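Long-range contacts in hemin ABC transporter, periplasmic hemin-binding protein HutB (Vibrio cholerae, PDB 5KHL), which probably captures hemin in the periplasm and hands it to an ABC transporter of the inner membrane for import: residues A[99-104]-A[115-120]; A[148-153]-A[204-209]. One frame throughout, in Å; residues are numbered along the deposited sequence.

Interaction 1 (A[99-104]-A[115-120]); sequences NVINSD and DQIAQI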
# COMPACT_ATOMS: atom_id res chain seq x y z
N ASN A 99 -5.38 -15.76 10.76
CA ASN A 99 -6.23 -14.57 10.68
C ASN A 99 -6.15 -13.85 9.36
O ASN A 99 -5.17 -13.19 9.06
CB ASN A 99 -5.87 -13.58 11.78
CG ASN A 99 -5.88 -14.20 13.13
OD1 ASN A 99 -6.93 -14.58 13.64
ND2 ASN A 99 -4.70 -14.31 13.73
N VAL A 100 -7.22 -13.98 8.59
CA VAL A 100 -7.41 -13.17 7.40
C VAL A 100 -7.96 -11.82 7.83
O VAL A 100 -8.86 -11.73 8.67
CB VAL A 100 -8.33 -13.86 6.39
CG1 VAL A 100 -8.68 -12.90 5.22
CG2 VAL A 100 -7.68 -15.16 5.91
N ILE A 101 -7.41 -10.78 7.23
CA ILE A 101 -7.50 -9.44 7.76
C ILE A 101 -7.84 -8.51 6.59
O ILE A 101 -7.69 -8.92 5.44
CB ILE A 101 -6.16 -9.10 8.48
CG1 ILE A 101 -6.43 -8.62 9.89
CG2 ILE A 101 -5.22 -8.19 7.65
CD1 ILE A 101 -6.92 -9.71 10.77
N ASN A 102 -8.29 -7.28 6.86
CA ASN A 102 -8.76 -6.38 5.79
C ASN A 102 -7.71 -6.03 4.73
O ASN A 102 -6.58 -5.75 5.07
CB ASN A 102 -9.30 -5.08 6.39
CG ASN A 102 -9.94 -4.16 5.33
OD1 ASN A 102 -9.24 -3.43 4.61
ND2 ASN A 102 -11.28 -4.18 5.25
N SER A 103 -8.09 -5.99 3.46
CA SER A 103 -7.20 -5.44 2.44
C SER A 103 -7.88 -4.54 1.38
O SER A 103 -7.42 -4.53 0.23
CB SER A 103 -6.42 -6.57 1.75
OG SER A 103 -7.25 -7.63 1.32
N ASP A 104 -8.95 -3.81 1.75
CA ASP A 104 -9.53 -2.73 0.90
C ASP A 104 -8.55 -1.62 0.61
O ASP A 104 -7.61 -1.40 1.36
CB ASP A 104 -10.72 -2.00 1.56
CG ASP A 104 -11.72 -2.91 2.13
OD1 ASP A 104 -11.94 -4.00 1.57
OD2 ASP A 104 -12.31 -2.52 3.15
N ASP A 115 -8.44 -2.25 14.04
CA ASP A 115 -9.26 -2.97 15.03
C ASP A 115 -8.92 -4.45 15.03
O ASP A 115 -8.77 -5.05 16.10
CB ASP A 115 -10.76 -2.80 14.75
CG ASP A 115 -11.31 -1.49 15.22
OD1 ASP A 115 -12.36 -1.11 14.69
OD2 ASP A 115 -10.72 -0.85 16.12
N GLN A 116 -8.80 -5.03 13.84
CA GLN A 116 -8.57 -6.47 13.69
C GLN A 116 -7.25 -6.88 14.33
O GLN A 116 -7.19 -7.87 15.03
CB GLN A 116 -8.60 -6.89 12.22
CG GLN A 116 -10.02 -7.02 11.63
CD GLN A 116 -10.02 -7.06 10.11
OE1 GLN A 116 -9.23 -6.37 9.46
NE2 GLN A 116 -10.90 -7.87 9.54
N ILE A 117 -6.22 -6.06 14.12
CA ILE A 117 -4.89 -6.31 14.68
C ILE A 117 -4.81 -6.06 16.18
O ILE A 117 -4.26 -6.87 16.93
CB ILE A 117 -3.80 -5.44 13.99
CG1 ILE A 117 -3.67 -5.79 12.50
CG2 ILE A 117 -2.48 -5.57 14.72
CD1 ILE A 117 -3.93 -7.25 12.19
N ALA A 118 -5.34 -4.91 16.62
CA ALA A 118 -5.37 -4.55 18.04
C ALA A 118 -6.00 -5.65 18.88
O ALA A 118 -5.55 -5.93 20.01
CB ALA A 118 -6.13 -3.23 18.24
N GLN A 119 -7.03 -6.27 18.33
CA GLN A 119 -7.70 -7.39 18.97
C GLN A 119 -6.80 -8.65 19.09
O GLN A 119 -6.70 -9.26 20.16
CB GLN A 119 -8.98 -7.74 18.21
CG GLN A 119 -9.90 -8.71 18.92
CD GLN A 119 -10.90 -9.35 17.99
OE1 GLN A 119 -11.81 -10.07 18.42
NE2 GLN A 119 -10.74 -9.11 16.69
N ILE A 120 -6.15 -9.04 17.99
CA ILE A 120 -5.30 -10.22 17.98
C ILE A 120 -4.10 -10.04 18.89
O ILE A 120 -3.75 -10.95 19.65
CB ILE A 120 -4.81 -10.56 16.56
CG1 ILE A 120 -6.00 -10.78 15.61
CG2 ILE A 120 -3.90 -11.79 16.58
CD1 ILE A 120 -5.69 -10.45 14.14

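Interaction 2 (A[148-153]-A[204-209]); sequences KPKKVL and QPDMVL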
# COMPACT_ATOMS: atom_id res chain seq x y z
N LYS A 148 -10.54 24.05 -6.81
CA LYS A 148 -10.10 23.61 -8.13
C LYS A 148 -8.99 22.59 -8.01
O LYS A 148 -7.82 22.91 -8.27
CB LYS A 148 -9.62 24.80 -8.97
CG LYS A 148 -9.90 26.18 -8.39
CD LYS A 148 -10.02 27.23 -9.52
CE LYS A 148 -10.08 28.65 -8.98
NZ LYS A 148 -10.34 29.64 -10.07
N PRO A 149 -9.33 21.36 -7.60
CA PRO A 149 -8.34 20.28 -7.51
C PRO A 149 -7.59 20.05 -8.83
O PRO A 149 -8.16 20.21 -9.92
CB PRO A 149 -9.19 19.05 -7.15
CG PRO A 149 -10.39 19.60 -6.48
CD PRO A 149 -10.67 20.90 -7.17
N LYS A 150 -6.31 19.68 -8.74
CA LYS A 150 -5.54 19.33 -9.93
C LYS A 150 -5.82 17.90 -10.36
O LYS A 150 -6.62 17.20 -9.75
CB LYS A 150 -4.05 19.52 -9.68
CG LYS A 150 -3.60 20.96 -9.68
CD LYS A 150 -2.18 21.08 -9.16
CE LYS A 150 -1.63 22.47 -9.30
NZ LYS A 150 -0.27 22.58 -8.67
N LYS A 151 -5.15 17.46 -11.42
CA LYS A 151 -5.36 16.11 -11.94
C LYS A 151 -4.08 15.31 -11.80
O LYS A 151 -3.01 15.79 -12.15
CB LYS A 151 -5.83 16.15 -13.40
CG LYS A 151 -7.24 16.70 -13.57
CD LYS A 151 -7.58 16.96 -15.02
CE LYS A 151 -7.00 18.28 -15.52
NZ LYS A 151 -7.64 18.71 -16.80
N VAL A 152 -4.21 14.10 -11.26
CA VAL A 152 -3.08 13.24 -10.92
C VAL A 152 -3.38 11.80 -11.36
O VAL A 152 -4.43 11.25 -11.03
CB VAL A 152 -2.77 13.24 -9.39
CG1 VAL A 152 -1.76 12.14 -9.01
CG2 VAL A 152 -2.26 14.61 -8.96
N LEU A 153 -2.45 11.20 -12.09
CA LEU A 153 -2.56 9.79 -12.42
C LEU A 153 -1.45 9.00 -11.78
O LEU A 153 -0.32 9.49 -11.65
CB LEU A 153 -2.52 9.56 -13.94
CG LEU A 153 -3.69 9.96 -14.83
CD1 LEU A 153 -3.22 9.86 -16.28
CD2 LEU A 153 -4.92 9.10 -14.58
N GLN A 204 -5.06 14.62 -19.42
CA GLN A 204 -4.21 15.77 -19.14
C GLN A 204 -3.69 15.89 -17.70
O GLN A 204 -3.82 16.95 -17.08
CB GLN A 204 -4.98 17.03 -19.52
CG GLN A 204 -5.10 17.25 -21.01
CD GLN A 204 -3.75 17.54 -21.66
OE1 GLN A 204 -3.22 18.64 -21.54
NE2 GLN A 204 -3.20 16.54 -22.33
N PRO A 205 -3.09 14.81 -17.16
CA PRO A 205 -2.62 14.88 -15.77
C PRO A 205 -1.65 16.04 -15.53
O PRO A 205 -0.83 16.36 -16.39
CB PRO A 205 -1.91 13.54 -15.57
CG PRO A 205 -1.46 13.15 -16.95
CD PRO A 205 -2.57 13.61 -17.85
N ASP A 206 -1.77 16.68 -14.37
CA ASP A 206 -0.82 17.71 -13.94
C ASP A 206 0.38 17.05 -13.28
O ASP A 206 1.51 17.56 -13.30
CB ASP A 206 -1.49 18.68 -12.97
CG ASP A 206 -2.71 19.36 -13.59
OD1 ASP A 206 -2.52 20.13 -14.55
OD2 ASP A 206 -3.84 19.12 -13.11
N MET A 207 0.13 15.89 -12.69
CA MET A 207 1.19 15.15 -12.04
C MET A 207 1.03 13.66 -12.29
O MET A 207 -0.07 13.11 -12.20
CB MET A 207 1.20 15.44 -10.53
CG MET A 207 2.26 14.64 -9.77
SD MET A 207 2.12 14.81 -7.98
CE MET A 207 3.05 16.32 -7.72
N VAL A 208 2.14 13.01 -12.58
CA VAL A 208 2.08 11.57 -12.68
C VAL A 208 2.87 10.95 -11.53
O VAL A 208 3.99 11.37 -11.22
CB VAL A 208 2.60 11.10 -14.05
CG1 VAL A 208 2.79 9.59 -14.09
CG2 VAL A 208 1.64 11.57 -15.14
N LEU A 209 2.27 9.97 -10.86
CA LEU A 209 2.95 9.19 -9.83
C LEU A 209 3.39 7.84 -10.42
O LEU A 209 2.66 7.26 -11.23
CB LEU A 209 2.05 8.97 -8.62
CG LEU A 209 1.44 10.21 -7.95
CD1 LEU A 209 0.55 9.83 -6.77
CD2 LEU A 209 2.54 11.19 -7.53

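Interaction 1 (A[99-104]-A[115-120])
Ile101 and Gln116 mark the closest approach of the two backbones, their CA atoms 6.7 Å apart, whereas Asn99 and Ile120 are separated by 8.5 Å, so residues 99-104 lie a side chain's depth from helix 107-120. Ile101 fills that depth. It slides past Gln116 in the opposite direction, its CD1 resting 3.6 Å from CB of Gln116, while the same methyl meets CD1 of Ile120 tip to tip at 3.7 Å. CD1 of Ile117 reaches CG1 of Ile101 at 3.7 Å, which puts three isoleucines in one apolar cluster; helix 24-32 adds Val26 against Ile101 and Ile30 against Ile117. Isoleucine suits this seam because its branches reach in several directions.

Gln116 brings a polar group into this seam. With its chain extended beyond CG (chi2 164°), its amide passes alongside Ile101 and OE1 accepts a hydrogen bond from the backbone N of Asn102 at 2.9 Å, the donor tilted 26° from the carbonyl plane. A glutamine has just the length to satisfy the N-H of Asn102. Asn102 itself forms an Asx turn, OD1 receiving N of Asp104 from above its carbonyl plane. At the other end, CD1 of Ile120 lies 3.9 Å from CG of Asn99, whose ND2 is also hydrogen-bonded to His75. The arrangement is a helix packed against an edge strand of a parallel alpha/beta sheet, with the strand-loop-helix connection of a Rossmann-like lobe, as in periplasmic binding proteins of this family.

Interaction 2 (A[148-153]-A[204-209])
Side by side and pointing the same way, Val152 and Met207 form the first bridge of this parallel pair, CG2 of Val152 lying 3.9 Å from CB of Met207. The valine's CG1, anti to the backbone N (chi1 170°), meets CG of Leu209 at 3.9 Å. These three side chains face Ile265 and Leu269 of helix 256-269. On the opposite face Leu153 crosses the ring of Pro205 at a slant, CD1 of Leu153 coming within 3.8 Å of CG of Pro205; apolar bulk suits both buried faces.

The backbones are joined by Leu153 N to Met207 O and, nearly straight at 172°, by Leu209 N to Leu153 O. Just ahead of the first bridge, O of Lys151 takes two donors, Asp206 N at 2.7 Å and Met207 N at 3.2 Å. Asp206 returns the bond: OD2 accepts N of Lys151 through its anti lone pair at 2.7 Å. A short acidic side chain can thus accept a backbone N-H. Lys150 crosses it at about a right angle, its CB 3.5 Å from OD2 of Asp206 and its NZ turned to the carbonyl of Leu269. The chain of Lys151 bends at chi3 (-80°), slants across Asp206 and brings CE 3.8 Å from O of Gln204. Parallel pairing of the central strand 152-156 with its neighbour 207-210 in a five-stranded mixed sheet, a helix laid over one face, is typical of an alpha/beta lobe.

Overall arrangement
Interactions 1 and 2 belong to different sheets: 99-104 starts in an edge strand, 97-100, of the four-stranded parallel sheet and runs on beyond it, whereas 148-153 and 204-209 pair inside the five-stranded mixed one. Their centres are 33 Å apart, on opposite sides of the chain's centre, and their nearest atoms about 16 Å apart, so they do not touch. Along the chain interaction 1 closes before interaction 2 opens, and the long helix 125-143 runs between them. This fits the class of periplasmic binding proteins in which two alpha/beta lobes are joined by a single helix; hemin would probably be held in the cleft between the lobes, with each contact helping to build one of them.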